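Separin (Saccharomyces cerevisiae, PDB 5U1T) cleaves the Scc1 subunit of cohesin as a caspase-like cysteine protease, releasing sister chromatids at the onset of anaphase, and is held inactive by securin until then. Local coordinates at residues H66-I71 and F459-M464; H70-V75 and N125-S130; Q77-I82 and I99-E104; F121-D126 and M464-T469. All blocks are in the same frame, centred on the assembly; numbering follows the deposited sequence.

Interaction 1: H66-I71 and F459-M464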
loop_
_atom_site.group_PDB
_atom_site.type_symbol
_atom_site.label_atom_id
_atom_site.label_comp_id
_atom_site.label_asym_id
_atom_site.label_seq_id
_atom_site.Cartn_x
_atom_site.Cartn_y
_atom_site.Cartn_z
ATOM N N HIS A 66 31.667 21.540 -14.930
ATOM C CA HIS A 66 32.309 20.318 -15.440
ATOM C C HIS A 66 32.583 20.265 -16.962
ATOM O O HIS A 66 32.725 19.193 -17.529
ATOM C CB HIS A 66 31.464 19.101 -15.021
ATOM C CG HIS A 66 31.581 18.766 -13.565
ATOM N ND1 HIS A 66 31.720 17.473 -13.107
ATOM C CD2 HIS A 66 31.620 19.559 -12.472
ATOM C CE1 HIS A 66 31.834 17.486 -11.790
ATOM N NE2 HIS A 66 31.778 18.741 -11.385
ATOM N N MET A 67 32.682 21.415 -17.613
ATOM C CA MET A 67 32.903 21.474 -19.055
ATOM C C MET A 67 34.402 21.401 -19.406
ATOM O O MET A 67 35.018 22.415 -19.766
ATOM C CB MET A 67 32.298 22.762 -19.606
ATOM C CG MET A 67 30.804 22.773 -19.629
ATOM S SD MET A 67 30.241 21.524 -20.805
ATOM C CE MET A 67 30.097 22.502 -22.295
ATOM N N TRP A 68 34.994 20.218 -19.296
ATOM C CA TRP A 68 36.452 20.116 -19.244
ATOM C C TRP A 68 37.144 20.412 -20.572
ATOM O O TRP A 68 38.289 20.855 -20.598
ATOM C CB TRP A 68 36.878 18.726 -18.775
ATOM C CG TRP A 68 36.039 18.096 -17.648
ATOM C CD1 TRP A 68 35.339 16.916 -17.704
ATOM C CD2 TRP A 68 35.870 18.590 -16.307
ATOM N NE1 TRP A 68 34.747 16.655 -16.495
ATOM C CE2 TRP A 68 35.043 17.667 -15.625
ATOM C CE3 TRP A 68 36.315 19.723 -15.629
ATOM C CZ2 TRP A 68 34.672 17.843 -14.289
ATOM C CZ3 TRP A 68 35.933 19.902 -14.305
ATOM C CH2 TRP A 68 35.121 18.968 -13.650
ATOM N N GLY A 69 36.450 20.154 -21.672
ATOM C CA GLY A 69 37.025 20.245 -22.994
ATOM C C GLY A 69 37.197 21.678 -23.400
ATOM O O GLY A 69 38.048 21.989 -24.225
ATOM N N HIS A 70 36.425 22.572 -22.802
ATOM C CA HIS A 70 36.612 23.983 -23.099
ATOM C C HIS A 70 37.819 24.567 -22.353
ATOM O O HIS A 70 38.313 25.649 -22.686
ATOM C CB HIS A 70 35.356 24.763 -22.764
ATOM C CG HIS A 70 34.329 24.740 -23.846
ATOM N ND1 HIS A 70 33.493 23.664 -24.062
ATOM C CD2 HIS A 70 33.994 25.668 -24.772
ATOM C CE1 HIS A 70 32.689 23.931 -25.074
ATOM N NE2 HIS A 70 32.972 25.141 -25.522
ATOM N N ILE A 71 38.298 23.849 -21.347
ATOM C CA ILE A 71 39.513 24.267 -20.682
ATOM C C ILE A 71 40.683 24.147 -21.671
ATOM O O ILE A 71 41.540 25.022 -21.747
ATOM C CB ILE A 71 39.762 23.441 -19.410
ATOM C CG1 ILE A 71 38.625 23.649 -18.424
ATOM C CG2 ILE A 71 41.026 23.872 -18.729
ATOM C CD1 ILE A 71 38.635 22.655 -17.297
ATOM N N PHE A 459 36.770 16.033 -1.004
ATOM C CA PHE A 459 35.680 16.679 -1.704
ATOM C C PHE A 459 36.276 17.845 -2.451
ATOM O O PHE A 459 36.275 18.987 -1.987
ATOM C CB PHE A 459 34.566 17.097 -0.748
ATOM C CG PHE A 459 33.264 17.350 -1.423
ATOM C CD1 PHE A 459 32.480 16.298 -1.845
ATOM C CD2 PHE A 459 32.826 18.643 -1.644
ATOM C CE1 PHE A 459 31.255 16.523 -2.478
ATOM C CE2 PHE A 459 31.606 18.883 -2.274
ATOM C CZ PHE A 459 30.826 17.821 -2.693
ATOM N N ASN A 460 36.806 17.513 -3.621
ATOM C CA ASN A 460 37.640 18.420 -4.409
ATOM C C ASN A 460 37.445 18.117 -5.879
ATOM O O ASN A 460 37.552 16.963 -6.284
ATOM C CB ASN A 460 39.126 18.271 -4.000
ATOM C CG ASN A 460 40.068 19.164 -4.804
ATOM O OD1 ASN A 460 40.581 18.761 -5.854
ATOM N ND2 ASN A 460 40.326 20.367 -4.287
ATOM N N VAL A 461 37.168 19.148 -6.670
ATOM C CA VAL A 461 36.833 18.962 -8.078
ATOM C C VAL A 461 37.889 18.237 -8.945
ATOM O O VAL A 461 37.504 17.568 -9.906
ATOM C CB VAL A 461 36.513 20.312 -8.740
ATOM C CG1 VAL A 461 37.747 21.110 -8.936
ATOM C CG2 VAL A 461 35.841 20.101 -10.070
ATOM N N TYR A 462 39.190 18.326 -8.643
ATOM C CA TYR A 462 40.164 17.663 -9.514
ATOM C C TYR A 462 40.076 16.163 -9.297
ATOM O O TYR A 462 40.614 15.382 -10.072
ATOM C CB TYR A 462 41.614 18.182 -9.305
ATOM C CG TYR A 462 41.768 19.608 -9.772
ATOM C CD1 TYR A 462 41.854 19.907 -11.131
ATOM C CD2 TYR A 462 41.768 20.655 -8.870
ATOM C CE1 TYR A 462 41.959 21.214 -11.572
ATOM C CE2 TYR A 462 41.853 21.946 -9.290
ATOM C CZ TYR A 462 41.963 22.232 -10.640
ATOM O OH TYR A 462 42.060 23.544 -11.058
ATOM N N CYS A 463 39.361 15.757 -8.260
ATOM C CA CYS A 463 39.051 14.342 -8.081
ATOM C C CYS A 463 38.111 13.780 -9.167
ATOM O O CYS A 463 38.044 12.569 -9.344
ATOM C CB CYS A 463 38.454 14.105 -6.695
ATOM S SG CYS A 463 39.679 14.027 -5.367
ATOM N N MET A 464 37.413 14.648 -9.898
ATOM C CA MET A 464 36.585 14.204 -11.014
ATOM C C MET A 464 37.392 13.626 -12.175
ATOM O O MET A 464 36.823 12.954 -13.037
ATOM C CB MET A 464 35.721 15.346 -11.535
ATOM C CG MET A 464 34.878 16.034 -10.463
ATOM S SD MET A 464 33.694 14.967 -9.603
ATOM C CE MET A 464 32.991 14.173 -11.017
#
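H66 and M464 cross at about a right angle, with the end of the methionine brought to the rim of the imidazole. M464 is bent at both chi2 (-60°) and chi3 (-47°), and this curl brings CE to 3.6 Å from H66 CE1, at the ring edge and near its plane. The sulfur follows: M464 SD lies 4.9 Å from the centroid of the H66 ring, 73° off the normal, an oblique Met-aromatic contact. W68 meets the same methionine further back, its CZ2 standing 3.9 Å from M464 CB, again with the two side chains nearly perpendicular. V461 comes to the indole from the edge, near the ring plane, with CG2 3.8 Å from W68 CH2. Within 66-71, W68 CZ2 lies over one face of the imidazole, offset toward the rim; both rings meet the 3-10 segment 461-464. Their ring nitrogens have partners outside the two segments: H66 NE2 is hydrogen-bonded to S500 OG, and W68 NE1 to the carbonyl oxygen of N467. Across the two segments the chemistry is therefore van der Waals and sulfur-aromatic, and the hydrogen bonds to S500 and N467 probably fix how the two rings are turned toward V461 and M464.

Interaction 2: H70-V75 and N125-S130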
loop_
_atom_site.group_PDB
_atom_site.type_symbol
_atom_site.label_atom_id
_atom_site.label_comp_id
_atom_site.label_asym_id
_atom_site.label_seq_id
_atom_site.Cartn_x
_atom_site.Cartn_y
_atom_site.Cartn_z
ATOM N N HIS A 70 36.425 22.572 -22.802
ATOM C CA HIS A 70 36.612 23.983 -23.099
ATOM C C HIS A 70 37.819 24.567 -22.353
ATOM O O HIS A 70 38.313 25.649 -22.686
ATOM C CB HIS A 70 35.356 24.763 -22.764
ATOM C CG HIS A 70 34.329 24.740 -23.846
ATOM N ND1 HIS A 70 33.493 23.664 -24.062
ATOM C CD2 HIS A 70 33.994 25.668 -24.772
ATOM C CE1 HIS A 70 32.689 23.931 -25.074
ATOM N NE2 HIS A 70 32.972 25.141 -25.522
ATOM N N ILE A 71 38.298 23.849 -21.347
ATOM C CA ILE A 71 39.513 24.267 -20.682
ATOM C C ILE A 71 40.683 24.147 -21.671
ATOM O O ILE A 71 41.540 25.022 -21.747
ATOM C CB ILE A 71 39.762 23.441 -19.410
ATOM C CG1 ILE A 71 38.625 23.649 -18.424
ATOM C CG2 ILE A 71 41.026 23.872 -18.729
ATOM C CD1 ILE A 71 38.635 22.655 -17.297
ATOM N N ASN A 72 40.694 23.074 -22.456
ATOM C CA ASN A 72 41.763 22.854 -23.431
ATOM C C ASN A 72 41.869 23.986 -24.430
ATOM O O ASN A 72 42.968 24.455 -24.776
ATOM C CB ASN A 72 41.535 21.557 -24.210
ATOM C CG ASN A 72 41.412 20.351 -23.319
ATOM O OD1 ASN A 72 40.637 20.336 -22.350
ATOM N ND2 ASN A 72 42.176 19.318 -23.639
ATOM N N SER A 73 40.715 24.403 -24.930
ATOM C CA SER A 73 40.698 25.383 -25.986
ATOM C C SER A 73 41.088 26.743 -25.404
ATOM O O SER A 73 41.693 27.567 -26.100
ATOM C CB SER A 73 39.333 25.416 -26.665
ATOM O OG SER A 73 38.497 26.328 -26.001
ATOM N N THR A 74 40.790 26.943 -24.119
ATOM C CA THR A 74 41.168 28.157 -23.381
ATOM C C THR A 74 42.670 28.214 -23.061
ATOM O O THR A 74 43.310 29.260 -23.174
ATOM C CB THR A 74 40.360 28.256 -22.064
ATOM O OG1 THR A 74 38.982 28.463 -22.378
ATOM C CG2 THR A 74 40.838 29.402 -21.182
ATOM N N VAL A 75 43.218 27.079 -22.640
ATOM C CA VAL A 75 44.639 26.931 -22.385
ATOM C C VAL A 75 45.449 27.230 -23.650
ATOM O O VAL A 75 46.522 27.841 -23.597
ATOM C CB VAL A 75 44.930 25.508 -21.860
ATOM C CG1 VAL A 75 46.358 25.078 -22.119
ATOM C CG2 VAL A 75 44.593 25.432 -20.379
ATOM N N ASN A 125 46.493 18.243 -16.965
ATOM C CA ASN A 125 47.470 19.066 -17.663
ATOM C C ASN A 125 48.267 18.392 -18.797
ATOM O O ASN A 125 49.056 19.070 -19.485
ATOM C CB ASN A 125 48.474 19.658 -16.652
ATOM C CG ASN A 125 49.401 18.603 -16.014
ATOM O OD1 ASN A 125 49.726 17.573 -16.612
ATOM N ND2 ASN A 125 49.840 18.881 -14.794
ATOM N N ASP A 126 48.084 17.084 -18.998
ATOM C CA ASP A 126 49.047 16.332 -19.826
ATOM C C ASP A 126 48.973 16.659 -21.325
ATOM O O ASP A 126 49.810 16.217 -22.107
ATOM C CB ASP A 126 48.889 14.822 -19.611
ATOM C CG ASP A 126 47.556 14.302 -20.059
ATOM O OD1 ASP A 126 46.788 15.074 -20.676
ATOM O OD2 ASP A 126 47.282 13.103 -19.804
ATOM N N TYR A 127 47.973 17.439 -21.710
ATOM C CA TYR A 127 47.852 17.912 -23.081
ATOM C C TYR A 127 48.566 19.254 -23.316
ATOM O O TYR A 127 48.517 19.789 -24.410
ATOM C CB TYR A 127 46.364 18.016 -23.456
ATOM C CG TYR A 127 45.549 19.021 -22.661
ATOM C CD1 TYR A 127 45.432 20.342 -23.091
ATOM C CD2 TYR A 127 44.881 18.655 -21.485
ATOM C CE1 TYR A 127 44.678 21.271 -22.378
ATOM C CE2 TYR A 127 44.107 19.582 -20.762
ATOM C CZ TYR A 127 44.008 20.883 -21.220
ATOM O OH TYR A 127 43.270 21.820 -20.533
ATOM N N TYR A 128 49.211 19.806 -22.293
ATOM C CA TYR A 128 49.982 21.042 -22.467
ATOM C C TYR A 128 51.282 21.091 -21.641
ATOM O O TYR A 128 52.168 21.905 -21.927
ATOM C CB TYR A 128 49.122 22.275 -22.118
ATOM C CG TYR A 128 48.816 22.452 -20.630
ATOM C CD1 TYR A 128 49.766 22.980 -19.753
ATOM C CD2 TYR A 128 47.577 22.090 -20.104
ATOM C CE1 TYR A 128 49.493 23.129 -18.394
ATOM C CE2 TYR A 128 47.291 22.254 -18.754
ATOM C CZ TYR A 128 48.251 22.774 -17.898
ATOM O OH TYR A 128 47.980 22.941 -16.548
ATOM N N LEU A 129 51.374 20.237 -20.620
ATOM C CA LEU A 129 52.426 20.332 -19.607
ATOM C C LEU A 129 53.826 20.348 -20.230
ATOM O O LEU A 129 54.653 21.199 -19.908
ATOM C CB LEU A 129 52.311 19.179 -18.598
ATOM C CG LEU A 129 53.358 19.231 -17.476
ATOM C CD1 LEU A 129 53.193 20.488 -16.624
ATOM C CD2 LEU A 129 53.319 17.987 -16.614
ATOM N N SER A 130 54.058 19.377 -21.104
ATOM C CA SER A 130 55.202 19.331 -21.997
ATOM C C SER A 130 55.545 20.691 -22.584
ATOM O O SER A 130 56.660 21.173 -22.415
ATOM C CB SER A 130 54.922 18.331 -23.120
ATOM O OG SER A 130 55.693 18.597 -24.286
#
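Chi1 of Y127 (63°) sets CG between its own backbone N and carbonyl carbon, while chi1 of N72 (-57°) leaves CG beside the backbone N, and the tyrosine ring and the asparagine amide come to lie face to face. Their planes are 8° apart, a stacked arrangement in which N72 ND2 sits 3.2 Å above the ring plane, over its centre. The amide oxygen N72 OD1 accepts a hydrogen bond from R466 NH2, which probably fixes the rotation of the amide over the ring. The phenol end of Y127 reaches the helix itself, its OH 3.5 Å from I71 CG2 and 3.8 Å from V75 CG2. On the face of the Y127 ring turned from the amide lies Y128 CD2, offset toward the rim. V75 sends its other methyl to that second tyrosine, with V75 CG1 3.8 Å from Y128 CD2 and the side chains crossing at about a right angle. Y128 is the N-cap residue of helix 129-142. The contact thus joins the early turns of helix 69-87 to the entry of helix 129-142, with helix 48-64 touching V75 through Y59 and helix 91-103 touching Y128 through L101 and F102.

Interaction 3: Q77-I82 and I99-E104; sequences QHLMII and IFLFNE
Two consecutive helices, 69-87 and 91-103, pack here as an antiparallel hairpin, the axes of their segments 10.7 Å apart and their directions at 163°. H78 and L101 carry the contact, sliding past each other in opposite directions. L101 CB lies over one face of the imidazole, 3.7 Å from its centroid and 26° off the normal, a CH-pi contact. L101 CD1 also lies against the histidine, 3.4 Å from H78 CG, and touches L79 CD2 at 3.7 Å and I82 CD1 at 3.9 Å. F100 comes to the imidazole edge, its CD2 3.6 Å from H78 CE1, with the two rings oblique at 69°. Both imidazole nitrogens have partners, NE2 with E97 OE1 and ND1 with Y59 OH, so the ring ties helices 48-64, 69-87 and 91-103 together. An alanine here would probably leave E97 and Y59 without their imidazole mate and open a gap beside L101. The arrangement is an antiparallel helical hairpin, its interface formed by L101 against the H78 face and the L79 and I82 methyls, within the helical domain of separase.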
loop_
_atom_site.group_PDB
_atom_site.type_symbol
_atom_site.label_atom_id
_atom_site.label_comp_id
_atom_site.label_asym_id
_atom_site.label_seq_id
_atom_site.Cartn_x
_atom_site.Cartn_y
_atom_site.Cartn_z
ATOM N N GLN A 77 44.632 29.263 -26.098
ATOM C CA GLN A 77 44.693 30.719 -26.191
ATOM C C GLN A 77 45.711 31.291 -25.219
ATOM O O GLN A 77 46.487 32.203 -25.550
ATOM C CB GLN A 77 43.321 31.324 -25.923
ATOM C CG GLN A 77 42.385 31.185 -27.098
ATOM C CD GLN A 77 40.961 31.454 -26.730
ATOM O OE1 GLN A 77 40.094 31.487 -27.601
ATOM N NE2 GLN A 77 40.689 31.638 -25.434
ATOM N N HIS A 78 45.705 30.734 -24.017
ATOM C CA HIS A 78 46.563 31.219 -22.954
ATOM C C HIS A 78 48.045 30.991 -23.314
ATOM O O HIS A 78 48.896 31.862 -23.081
ATOM C CB HIS A 78 46.179 30.532 -21.644
ATOM C CG HIS A 78 46.626 31.259 -20.414
ATOM N ND1 HIS A 78 46.162 30.946 -19.161
ATOM C CD2 HIS A 78 47.508 32.273 -20.255
ATOM C CE1 HIS A 78 46.727 31.743 -18.270
ATOM N NE2 HIS A 78 47.552 32.550 -18.907
ATOM N N LEU A 79 48.334 29.820 -23.892
ATOM C CA LEU A 79 49.685 29.474 -24.335
ATOM C C LEU A 79 50.162 30.446 -25.392
ATOM O O LEU A 79 51.321 30.831 -25.402
ATOM C CB LEU A 79 49.737 28.059 -24.889
ATOM C CG LEU A 79 49.705 26.928 -23.876
ATOM C CD1 LEU A 79 49.877 25.594 -24.579
ATOM C CD2 LEU A 79 50.759 27.135 -22.812
ATOM N N MET A 80 49.250 30.851 -26.267
ATOM C CA MET A 80 49.575 31.819 -27.292
ATOM C C MET A 80 49.856 33.183 -26.673
ATOM O O MET A 80 50.705 33.919 -27.154
ATOM C CB MET A 80 48.453 31.920 -28.327
ATOM C CG MET A 80 48.873 32.616 -29.635
ATOM S SD MET A 80 50.397 31.959 -30.391
ATOM C CE MET A 80 50.602 33.011 -31.839
ATOM N N ILE A 81 49.150 33.516 -25.601
ATOM C CA ILE A 81 49.382 34.773 -24.881
ATOM C C ILE A 81 50.786 34.823 -24.288
ATOM O O ILE A 81 51.480 35.843 -24.374
ATOM C CB ILE A 81 48.344 34.966 -23.765
ATOM C CG1 ILE A 81 46.979 35.258 -24.395
ATOM C CG2 ILE A 81 48.780 36.069 -22.800
ATOM C CD1 ILE A 81 45.883 35.436 -23.422
ATOM N N ILE A 82 51.191 33.706 -23.697
ATOM C CA ILE A 82 52.515 33.571 -23.118
ATOM C C ILE A 82 53.617 33.739 -24.180
ATOM O O ILE A 82 54.560 34.503 -23.960
ATOM C CB ILE A 82 52.655 32.203 -22.387
ATOM C CG1 ILE A 82 51.714 32.165 -21.176
ATOM C CG2 ILE A 82 54.101 31.929 -21.959
ATOM C CD1 ILE A 82 51.571 30.798 -20.532
ATOM N N ILE A 99 52.715 30.429 -14.641
ATOM C CA ILE A 99 52.265 30.075 -13.298
ATOM C C ILE A 99 50.729 30.212 -13.139
ATOM O O ILE A 99 50.083 29.314 -12.608
ATOM C CB ILE A 99 53.033 30.936 -12.266
ATOM C CG1 ILE A 99 54.478 30.450 -12.232
ATOM C CG2 ILE A 99 52.399 30.865 -10.884
ATOM C CD1 ILE A 99 55.456 31.400 -11.546
ATOM N N PHE A 100 50.176 31.315 -13.639
ATOM C CA PHE A 100 48.742 31.577 -13.643
ATOM C C PHE A 100 47.982 30.481 -14.391
ATOM O O PHE A 100 47.020 29.923 -13.869
ATOM C CB PHE A 100 48.484 32.949 -14.263
ATOM C CG PHE A 100 47.034 33.347 -14.338
ATOM C CD1 PHE A 100 46.162 33.097 -13.288
ATOM C CD2 PHE A 100 46.549 34.031 -15.460
ATOM C CE1 PHE A 100 44.809 33.492 -13.366
ATOM C CE2 PHE A 100 45.210 34.435 -15.540
ATOM C CZ PHE A 100 44.338 34.162 -14.492
ATOM N N LEU A 101 48.447 30.156 -15.597
ATOM C CA LEU A 101 47.850 29.113 -16.418
ATOM C C LEU A 101 47.814 27.783 -15.657
ATOM O O LEU A 101 46.801 27.043 -15.677
ATOM C CB LEU A 101 48.624 28.963 -17.743
ATOM C CG LEU A 101 48.086 27.979 -18.800
ATOM C CD1 LEU A 101 48.493 28.392 -20.212
ATOM C CD2 LEU A 101 48.513 26.524 -18.528
ATOM N N PHE A 102 48.924 27.484 -14.991
ATOM C CA PHE A 102 49.061 26.225 -14.288
ATOM C C PHE A 102 48.177 26.177 -13.051
ATOM O O PHE A 102 47.528 25.168 -12.793
ATOM C CB PHE A 102 50.494 25.990 -13.887
ATOM C CG PHE A 102 50.733 24.664 -13.254
ATOM C CD1 PHE A 102 51.042 23.565 -14.027
ATOM C CD2 PHE A 102 50.672 24.512 -11.878
ATOM C CE1 PHE A 102 51.282 22.339 -13.445
ATOM C CE2 PHE A 102 50.912 23.286 -11.284
ATOM C CZ PHE A 102 51.218 22.198 -12.070
ATOM N N ASN A 103 48.155 27.272 -12.300
ATOM C CA ASN A 103 47.415 27.318 -11.054
ATOM C C ASN A 103 45.909 27.190 -11.275
ATOM O O ASN A 103 45.209 26.623 -10.458
ATOM C CB ASN A 103 47.739 28.598 -10.297
ATOM C CG ASN A 103 49.058 28.519 -9.583
ATOM O OD1 ASN A 103 49.614 27.436 -9.387
ATOM N ND2 ASN A 103 49.577 29.662 -9.194
ATOM N N GLU A 104 45.442 27.688 -12.412
ATOM C CA GLU A 104 44.041 27.687 -12.743
ATOM C C GLU A 104 43.568 26.347 -13.264
ATOM O O GLU A 104 42.409 26.205 -13.576
ATOM C CB GLU A 104 43.751 28.748 -13.790
ATOM C CG GLU A 104 44.019 30.153 -13.355
ATOM C CD GLU A 104 42.891 30.724 -12.539
ATOM O OE1 GLU A 104 42.883 30.522 -11.315
ATOM O OE2 GLU A 104 41.998 31.377 -13.103
#

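Interaction 4: F121-D126 and M464-T469; sequences FSTWND and MLRNDT
Two successive residues, L465 and R466, both have positive phi in the left-handed region, and the turn they make lies against the indole of W124. The aliphatic part of R466 does the touching: its CG stands 3.5 Å from the centroid of the six-membered ring of W124 and 16° off the normal, a CH-pi contact over the face. The backbone follows, with R466 N 3.4 Å from W124 CZ2 and L465 N 3.7 Å from that carbon. T123 packs against both residues of the turn, its CG2 3.9 Å from L465 CD2 and its carbonyl O and OG1 near R466 CD. The guanidinium plane is turned 73° from the ring, and its outside partner is N72. W124 NE1 is hydrogen-bonded to Y462 O. An alanine in place of W124 would probably leave Y462 O without this donor and R466 CG without the face it rests on. Between the segments the contact is thus CH-pi and van der Waals, while the bond from NE1 to Y462 O probably fixes the turn of the indole against R466 CG.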
loop_
_atom_site.group_PDB
_atom_site.type_symbol
_atom_site.label_atom_id
_atom_site.label_comp_id
_atom_site.label_asym_id
_atom_site.label_seq_id
_atom_site.Cartn_x
_atom_site.Cartn_y
_atom_site.Cartn_z
ATOM N N PHE A 121 52.778 14.835 -14.566
ATOM C CA PHE A 121 51.675 14.734 -15.513
ATOM C C PHE A 121 50.408 14.246 -14.812
ATOM O O PHE A 121 50.466 13.381 -13.944
ATOM C CB PHE A 121 52.023 13.791 -16.654
ATOM C CG PHE A 121 52.995 14.358 -17.645
ATOM C CD1 PHE A 121 54.362 14.289 -17.418
ATOM C CD2 PHE A 121 52.545 14.939 -18.824
ATOM C CE1 PHE A 121 55.272 14.802 -18.353
ATOM C CE2 PHE A 121 53.444 15.448 -19.766
ATOM C CZ PHE A 121 54.807 15.383 -19.528
ATOM N N SER A 122 49.272 14.821 -15.187
ATOM C CA SER A 122 47.964 14.287 -14.825
ATOM C C SER A 122 47.013 14.501 -15.994
ATOM O O SER A 122 47.355 15.192 -16.950
ATOM C CB SER A 122 47.406 14.970 -13.580
ATOM O OG SER A 122 46.833 16.216 -13.926
ATOM N N THR A 123 45.808 13.951 -15.911
ATOM C CA THR A 123 44.845 14.144 -16.993
ATOM C C THR A 123 44.490 15.637 -17.107
ATOM O O THR A 123 44.097 16.121 -18.170
ATOM C CB THR A 123 43.552 13.274 -16.787
ATOM O OG1 THR A 123 42.610 13.542 -17.829
ATOM C CG2 THR A 123 42.902 13.563 -15.440
ATOM N N TRP A 124 44.654 16.365 -16.009
ATOM C CA TRP A 124 44.307 17.780 -15.982
ATOM C C TRP A 124 45.226 18.649 -16.831
ATOM O O TRP A 124 44.777 19.664 -17.377
ATOM C CB TRP A 124 44.298 18.277 -14.541
ATOM C CG TRP A 124 43.141 17.704 -13.799
ATOM C CD1 TRP A 124 43.170 16.698 -12.883
ATOM C CD2 TRP A 124 41.764 18.072 -13.951
ATOM N NE1 TRP A 124 41.899 16.430 -12.438
ATOM C CE2 TRP A 124 41.016 17.256 -13.082
ATOM C CE3 TRP A 124 41.097 19.021 -14.728
ATOM C CZ2 TRP A 124 39.622 17.349 -12.975
ATOM C CZ3 TRP A 124 39.712 19.125 -14.611
ATOM C CH2 TRP A 124 38.989 18.290 -13.744
ATOM N N ASN A 125 46.493 18.243 -16.965
ATOM C CA ASN A 125 47.470 19.066 -17.663
ATOM C C ASN A 125 48.267 18.392 -18.797
ATOM O O ASN A 125 49.056 19.070 -19.485
ATOM C CB ASN A 125 48.474 19.658 -16.652
ATOM C CG ASN A 125 49.401 18.603 -16.014
ATOM O OD1 ASN A 125 49.726 17.573 -16.612
ATOM N ND2 ASN A 125 49.840 18.881 -14.794
ATOM N N ASP A 126 48.084 17.084 -18.998
ATOM C CA ASP A 126 49.047 16.332 -19.826
ATOM C C ASP A 126 48.973 16.659 -21.325
ATOM O O ASP A 126 49.810 16.217 -22.107
ATOM C CB ASP A 126 48.889 14.822 -19.611
ATOM C CG ASP A 126 47.556 14.302 -20.059
ATOM O OD1 ASP A 126 46.788 15.074 -20.676
ATOM O OD2 ASP A 126 47.282 13.103 -19.804
ATOM N N MET A 464 37.413 14.648 -9.898
ATOM C CA MET A 464 36.585 14.204 -11.014
ATOM C C MET A 464 37.392 13.626 -12.175
ATOM O O MET A 464 36.823 12.954 -13.037
ATOM C CB MET A 464 35.721 15.346 -11.535
ATOM C CG MET A 464 34.878 16.034 -10.463
ATOM S SD MET A 464 33.694 14.967 -9.603
ATOM C CE MET A 464 32.991 14.173 -11.017
ATOM N N LEU A 465 38.703 13.869 -12.192
ATOM C CA LEU A 465 39.593 13.379 -13.246
ATOM C C LEU A 465 39.079 13.629 -14.659
ATOM O O LEU A 465 39.225 12.775 -15.527
ATOM C CB LEU A 465 39.860 11.888 -13.069
ATOM C CG LEU A 465 40.734 11.463 -11.889
ATOM C CD1 LEU A 465 40.876 9.951 -11.866
ATOM C CD2 LEU A 465 42.131 12.119 -11.935
ATOM N N ARG A 466 38.500 14.808 -14.879
ATOM C CA ARG A 466 37.940 15.205 -16.174
ATOM C C ARG A 466 36.898 14.213 -16.708
ATOM O O ARG A 466 36.815 13.955 -17.913
ATOM C CB ARG A 466 39.050 15.396 -17.214
ATOM C CG ARG A 466 39.895 16.639 -17.001
ATOM C CD ARG A 466 40.933 16.798 -18.086
ATOM N NE ARG A 466 40.340 17.013 -19.403
ATOM C CZ ARG A 466 40.211 18.196 -19.998
ATOM N NH1 ARG A 466 40.625 19.303 -19.403
ATOM N NH2 ARG A 466 39.661 18.274 -21.198
ATOM N N ASN A 467 36.104 13.667 -15.796
ATOM C CA ASN A 467 35.058 12.737 -16.148
ATOM C C ASN A 467 33.796 13.485 -16.564
ATOM O O ASN A 467 33.311 14.354 -15.848
ATOM C CB ASN A 467 34.767 11.807 -14.978
ATOM C CG ASN A 467 33.826 10.690 -15.348
ATOM O OD1 ASN A 467 32.644 10.919 -15.604
ATOM N ND2 ASN A 467 34.345 9.470 -15.370
ATOM N N ASP A 468 33.257 13.154 -17.727
ATOM C CA ASP A 468 32.157 13.949 -18.260
ATOM C C ASP A 468 30.821 13.199 -18.268
ATOM O O ASP A 468 30.012 13.363 -19.181
ATOM C CB ASP A 468 32.498 14.422 -19.675
ATOM C CG ASP A 468 32.906 13.286 -20.573
ATOM O OD1 ASP A 468 32.671 12.119 -20.177
ATOM O OD2 ASP A 468 33.470 13.549 -21.665
ATOM N N THR A 469 30.607 12.383 -17.243
ATOM C CA THR A 469 29.350 11.657 -17.094
ATOM C C THR A 469 28.625 12.101 -15.828
ATOM O O THR A 469 29.254 12.340 -14.813
ATOM C CB THR A 469 29.579 10.130 -17.034
ATOM O OG1 THR A 469 30.177 9.782 -15.773
ATOM C CG2 THR A 469 30.473 9.679 -18.174
#

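From the N terminus, the run 66-82, leading into and along helix 69-87, serves interactions 1, 2 and 3 in turn. Interaction 3 closes first, a short loop to helix 91-103, and lies within the wider loops of interactions 2 and 1. Interaction 2 brings 125-130, at the entry of helix 129-142, back to 70-75. Interaction 4 leaves from 121-126 and crosses interaction 1, since their segments alternate along the chain; they share M464, and their centres are about 7 Å apart. Both span well over 300 residues, joining the N-terminal helices to the loop between helices 448-458 and 470-485. All four lie in the helical region, away from the catalytic site.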